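Local coordinates for protein autotransporter adhesin (Vibrio vulnificus, PDB 4ERR) that probably targets a MARTX toxin effector domain to the host-cell membrane, as its four-helical-bundle membrane localization domain, at residues I21-V35 with S47-H61. Residues are numbered along the deposited sequence; the frame is centred on the assembly and turned at random.
Sequences IGASYQGILDQLDLV and SFELNKKINDYIAEH
I28 fills a hole bounded by L50, K53, I54 and Y57, its CD1 pressing on Y57 CB at 3.6 Å while CG2 faces L50 CD1 and the CG1 methylene of I54. L50 returns the fit, set among I28, Q31, L32 and V35. With CG anti to its backbone N (chi1 175°), its two methyls fork: CD1 packs against I28 O and CG2, and CD2 meets L32 CD1 at 3.7 Å and V35 CG2 at 3.8 Å. A third knob, Y57, enters between I21, S24, Y25 and I28; S24 CB sits at the ring edge near its plane, 3.7 Å from Y57 CD2, and I21 runs roughly perpendicular to the tyrosine side chain. The phenol OH is hydrogen-bonded to N67 OD1 of the second subunit.

Just beyond the end of helix 41-60, the H61 ring is sandwiched. I21 CA stands over the centre of one face, 4.0 Å from the centroid and 7° off the normal, a CH-pi contact, while E60 CG covers the opposite face near the rim. A hydrogen bond of 2.8 Å between S24 OG and H61 NE2, at the ring edge, helps to hold the imidazole's rotation; a water joins the same hydroxyl to E60 OE1. Toward the other end, the aliphatic part of K53 crosses Q31, CD lying 3.7 Å from Q31 CB, and Q31 NE2 is hydrogen-bonded to the A46 carbonyl oxygen. Segments 21-35 and 47-60 run antiparallel at 163°, their axes 9.1 Å apart at closest approach: knobs-into-holes packing in an antiparallel helical hairpin, against which the second subunit packs, in a four-helical-bundle membrane localization domain.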
# COMPACT_ATOMS: atom_id res chain seq x y z
N ILE B 21 -2.91 1.33 9.40
CA ILE B 21 -3.55 1.57 8.11
C ILE B 21 -4.66 0.55 7.94
O ILE B 21 -5.77 0.89 7.53
CB ILE B 21 -2.54 1.47 6.94
CG1 ILE B 21 -1.37 2.45 7.14
CG2 ILE B 21 -3.22 1.76 5.60
CD1 ILE B 21 -0.33 2.42 6.06
N GLY B 22 -4.37 -0.71 8.26
CA GLY B 22 -5.35 -1.79 8.18
C GLY B 22 -6.56 -1.55 9.06
O GLY B 22 -7.70 -1.86 8.68
N ALA B 23 -6.32 -0.98 10.25
CA ALA B 23 -7.40 -0.63 11.15
C ALA B 23 -8.32 0.47 10.56
O ALA B 23 -9.56 0.34 10.61
CB ALA B 23 -6.83 -0.20 12.53
N SER B 24 -7.74 1.52 10.01
CA SER B 24 -8.53 2.55 9.35
C SER B 24 -9.29 1.96 8.16
O SER B 24 -10.46 2.25 7.96
CB SER B 24 -7.66 3.73 8.89
OG SER B 24 -7.07 4.39 9.98
N TYR B 25 -8.63 1.09 7.40
CA TYR B 25 -9.29 0.45 6.26
C TYR B 25 -10.51 -0.36 6.68
O TYR B 25 -11.55 -0.30 6.05
CB TYR B 25 -8.32 -0.40 5.47
CG TYR B 25 -8.86 -0.99 4.21
CD1 TYR B 25 -9.38 -0.19 3.21
CD2 TYR B 25 -8.78 -2.36 3.96
CE1 TYR B 25 -9.83 -0.73 2.01
CE2 TYR B 25 -9.22 -2.91 2.74
CZ TYR B 25 -9.74 -2.10 1.78
OH TYR B 25 -10.16 -2.65 0.57
N GLN B 26 -10.37 -1.13 7.75
CA GLN B 26 -11.48 -1.91 8.27
C GLN B 26 -12.67 -1.02 8.62
O GLN B 26 -13.83 -1.40 8.44
CB GLN B 26 -11.05 -2.72 9.48
CG GLN B 26 -12.10 -3.76 9.88
CD GLN B 26 -12.35 -4.77 8.75
OE1 GLN B 26 -11.42 -5.39 8.24
NE2 GLN B 26 -13.62 -4.92 8.35
N GLY B 27 -12.38 0.16 9.14
CA GLY B 27 -13.42 1.14 9.43
C GLY B 27 -14.20 1.55 8.19
O GLY B 27 -15.44 1.70 8.22
N ILE B 28 -13.48 1.74 7.11
CA ILE B 28 -14.11 2.03 5.82
C ILE B 28 -14.98 0.86 5.36
O ILE B 28 -16.13 1.08 4.94
CB ILE B 28 -13.08 2.41 4.76
CG1 ILE B 28 -12.44 3.77 5.07
CG2 ILE B 28 -13.73 2.41 3.33
CD1 ILE B 28 -11.18 4.03 4.23
N LEU B 29 -14.43 -0.36 5.43
CA LEU B 29 -15.15 -1.58 5.02
C LEU B 29 -16.45 -1.80 5.81
O LEU B 29 -17.48 -2.21 5.26
CB LEU B 29 -14.25 -2.80 5.19
CG LEU B 29 -13.00 -2.94 4.31
CD1 LEU B 29 -12.16 -4.12 4.76
CD2 LEU B 29 -13.35 -3.07 2.82
N ASP B 30 -16.38 -1.54 7.11
CA ASP B 30 -17.54 -1.67 7.97
C ASP B 30 -18.60 -0.62 7.63
O ASP B 30 -19.78 -0.92 7.57
CB ASP B 30 -17.13 -1.59 9.44
CG ASP B 30 -16.30 -2.81 9.89
OD1 ASP B 30 -16.14 -3.81 9.13
OD2 ASP B 30 -15.83 -2.76 11.03
N GLN B 31 -18.16 0.60 7.36
CA GLN B 31 -19.10 1.66 7.00
C GLN B 31 -19.72 1.42 5.61
O GLN B 31 -20.91 1.72 5.39
CB GLN B 31 -18.41 3.01 7.03
CG GLN B 31 -19.36 4.17 6.86
CD GLN B 31 -20.33 4.33 8.03
OE1 GLN B 31 -20.05 3.95 9.18
NE2 GLN B 31 -21.50 4.90 7.72
N LEU B 32 -18.94 0.86 4.70
CA LEU B 32 -19.46 0.51 3.38
C LEU B 32 -20.56 -0.56 3.50
O LEU B 32 -21.59 -0.47 2.82
CB LEU B 32 -18.31 0.04 2.48
CG LEU B 32 -18.66 -0.35 1.05
CD1 LEU B 32 -19.32 0.84 0.35
CD2 LEU B 32 -17.39 -0.76 0.28
N ASP B 33 -20.36 -1.55 4.35
CA ASP B 33 -21.41 -2.53 4.59
C ASP B 33 -22.66 -1.85 5.16
O ASP B 33 -23.76 -2.18 4.74
CB ASP B 33 -20.93 -3.65 5.52
CG ASP B 33 -20.24 -4.78 4.79
OD1 ASP B 33 -20.61 -5.12 3.63
OD2 ASP B 33 -19.36 -5.37 5.41
N LEU B 34 -22.49 -0.88 6.08
CA LEU B 34 -23.67 -0.13 6.60
C LEU B 34 -24.42 0.59 5.47
O LEU B 34 -25.65 0.57 5.44
CB LEU B 34 -23.30 0.86 7.71
CG LEU B 34 -22.82 0.20 9.01
CD1 LEU B 34 -22.53 1.28 10.05
CD2 LEU B 34 -23.84 -0.83 9.55
N VAL B 35 -23.68 1.20 4.54
CA VAL B 35 -24.30 1.89 3.41
C VAL B 35 -25.22 0.90 2.65
O VAL B 35 -26.37 1.20 2.38
CB VAL B 35 -23.25 2.52 2.45
CG1 VAL B 35 -23.92 2.97 1.16
CG2 VAL B 35 -22.48 3.70 3.12
N SER B 47 -23.72 7.21 3.84
CA SER B 47 -22.86 7.56 2.71
C SER B 47 -22.03 8.80 3.00
O SER B 47 -20.86 8.84 2.68
CB SER B 47 -23.68 7.74 1.43
OG SER B 47 -24.30 6.51 1.10
N PHE B 48 -22.62 9.79 3.67
CA PHE B 48 -21.82 10.94 4.09
C PHE B 48 -20.68 10.54 5.00
O PHE B 48 -19.56 11.02 4.87
CB PHE B 48 -22.68 11.99 4.78
CG PHE B 48 -23.39 12.91 3.83
CD1 PHE B 48 -22.71 13.96 3.24
CD2 PHE B 48 -24.73 12.71 3.50
CE1 PHE B 48 -23.35 14.82 2.36
CE2 PHE B 48 -25.39 13.60 2.60
CZ PHE B 48 -24.68 14.64 2.04
N GLU B 49 -20.96 9.65 5.94
CA GLU B 49 -19.92 9.25 6.87
C GLU B 49 -18.87 8.37 6.22
O GLU B 49 -17.69 8.44 6.58
CB GLU B 49 -20.50 8.60 8.12
CG GLU B 49 -19.60 8.79 9.29
CD GLU B 49 -19.48 10.29 9.74
OE1 GLU B 49 -20.25 11.16 9.29
OE2 GLU B 49 -18.63 10.58 10.56
N LEU B 50 -19.27 7.56 5.24
CA LEU B 50 -18.31 6.80 4.45
C LEU B 50 -17.33 7.75 3.74
O LEU B 50 -16.11 7.56 3.79
CB LEU B 50 -19.04 5.92 3.43
CG LEU B 50 -18.17 5.15 2.45
CD1 LEU B 50 -17.24 4.21 3.19
CD2 LEU B 50 -19.07 4.40 1.48
N ASN B 51 -17.88 8.78 3.11
CA ASN B 51 -17.05 9.72 2.41
C ASN B 51 -16.03 10.40 3.33
O ASN B 51 -14.86 10.57 2.97
CB ASN B 51 -17.90 10.73 1.64
CG ASN B 51 -17.32 10.99 0.29
OD1 ASN B 51 -17.38 10.13 -0.59
ND2 ASN B 51 -16.70 12.14 0.12
N LYS B 52 -16.46 10.76 4.54
CA LYS B 52 -15.57 11.33 5.52
C LYS B 52 -14.46 10.36 5.89
O LYS B 52 -13.29 10.75 5.95
CB LYS B 52 -16.33 11.79 6.76
CG LYS B 52 -15.43 12.36 7.79
CD LYS B 52 -16.21 12.97 8.97
CE LYS B 52 -15.25 13.30 10.09
NZ LYS B 52 -14.04 14.04 9.63
N LYS B 53 -14.81 9.10 6.14
CA LYS B 53 -13.83 8.09 6.50
C LYS B 53 -12.79 7.91 5.39
O LYS B 53 -11.59 7.86 5.67
CB LYS B 53 -14.52 6.76 6.84
CG LYS B 53 -15.44 6.84 8.08
CD LYS B 53 -16.10 5.51 8.46
CE LYS B 53 -16.86 5.61 9.80
NZ LYS B 53 -15.98 5.82 11.00
N ILE B 54 -13.24 7.86 4.14
CA ILE B 54 -12.31 7.73 2.99
C ILE B 54 -11.39 8.95 2.93
O ILE B 54 -10.18 8.82 2.83
CB ILE B 54 -13.04 7.56 1.65
CG1 ILE B 54 -13.90 6.29 1.66
CG2 ILE B 54 -12.02 7.52 0.50
CD1 ILE B 54 -14.89 6.18 0.52
N ASN B 55 -12.00 10.13 3.02
CA ASN B 55 -11.27 11.39 3.00
C ASN B 55 -10.17 11.45 4.09
O ASN B 55 -9.05 11.90 3.85
CB ASN B 55 -12.26 12.54 3.18
CG ASN B 55 -11.77 13.83 2.57
OD1 ASN B 55 -11.30 13.86 1.42
ND2 ASN B 55 -11.89 14.91 3.32
N ASP B 56 -10.52 11.02 5.29
CA ASP B 56 -9.59 11.00 6.42
C ASP B 56 -8.48 9.97 6.24
O ASP B 56 -7.32 10.22 6.56
CB ASP B 56 -10.35 10.74 7.71
CG ASP B 56 -11.27 11.89 8.11
OD1 ASP B 56 -11.11 13.04 7.63
OD2 ASP B 56 -12.18 11.63 8.91
N TYR B 57 -8.83 8.81 5.71
CA TYR B 57 -7.86 7.79 5.42
C TYR B 57 -6.84 8.27 4.39
O TYR B 57 -5.65 8.09 4.58
CB TYR B 57 -8.60 6.49 4.95
CG TYR B 57 -7.68 5.40 4.44
CD1 TYR B 57 -7.14 5.47 3.16
CD2 TYR B 57 -7.38 4.27 5.20
CE1 TYR B 57 -6.29 4.50 2.68
CE2 TYR B 57 -6.54 3.27 4.72
CZ TYR B 57 -5.99 3.39 3.46
OH TYR B 57 -5.14 2.39 3.02
N ILE B 58 -7.30 8.86 3.29
CA ILE B 58 -6.38 9.28 2.22
C ILE B 58 -5.42 10.37 2.72
O ILE B 58 -4.28 10.46 2.24
CB ILE B 58 -7.16 9.70 0.96
CG1 ILE B 58 -7.93 8.50 0.39
CG2 ILE B 58 -6.21 10.28 -0.10
CD1 ILE B 58 -7.11 7.51 -0.41
N ALA B 59 -5.86 11.21 3.66
CA ALA B 59 -4.98 12.21 4.27
C ALA B 59 -3.99 11.59 5.26
O ALA B 59 -2.80 11.95 5.30
CB ALA B 59 -5.83 13.31 4.97
N GLU B 60 -4.48 10.63 6.04
CA GLU B 60 -3.71 10.00 7.12
C GLU B 60 -2.74 8.90 6.66
O GLU B 60 -1.67 8.72 7.27
CB GLU B 60 -4.69 9.40 8.14
CG GLU B 60 -4.10 8.96 9.47
CD GLU B 60 -5.16 8.48 10.48
OE1 GLU B 60 -6.40 8.65 10.24
OE2 GLU B 60 -4.74 7.94 11.53
N HIS B 61 -3.11 8.17 5.60
CA HIS B 61 -2.37 6.99 5.16
C HIS B 61 -2.04 6.99 3.66
O HIS B 61 -2.47 6.11 2.90
CB HIS B 61 -3.18 5.74 5.49
CG HIS B 61 -3.64 5.66 6.92
ND1 HIS B 61 -2.77 5.57 7.99
CD2 HIS B 61 -4.89 5.56 7.44
CE1 HIS B 61 -3.47 5.45 9.11
NE2 HIS B 61 -4.75 5.47 8.80
O HOH W 1 -8.09 7.02 8.74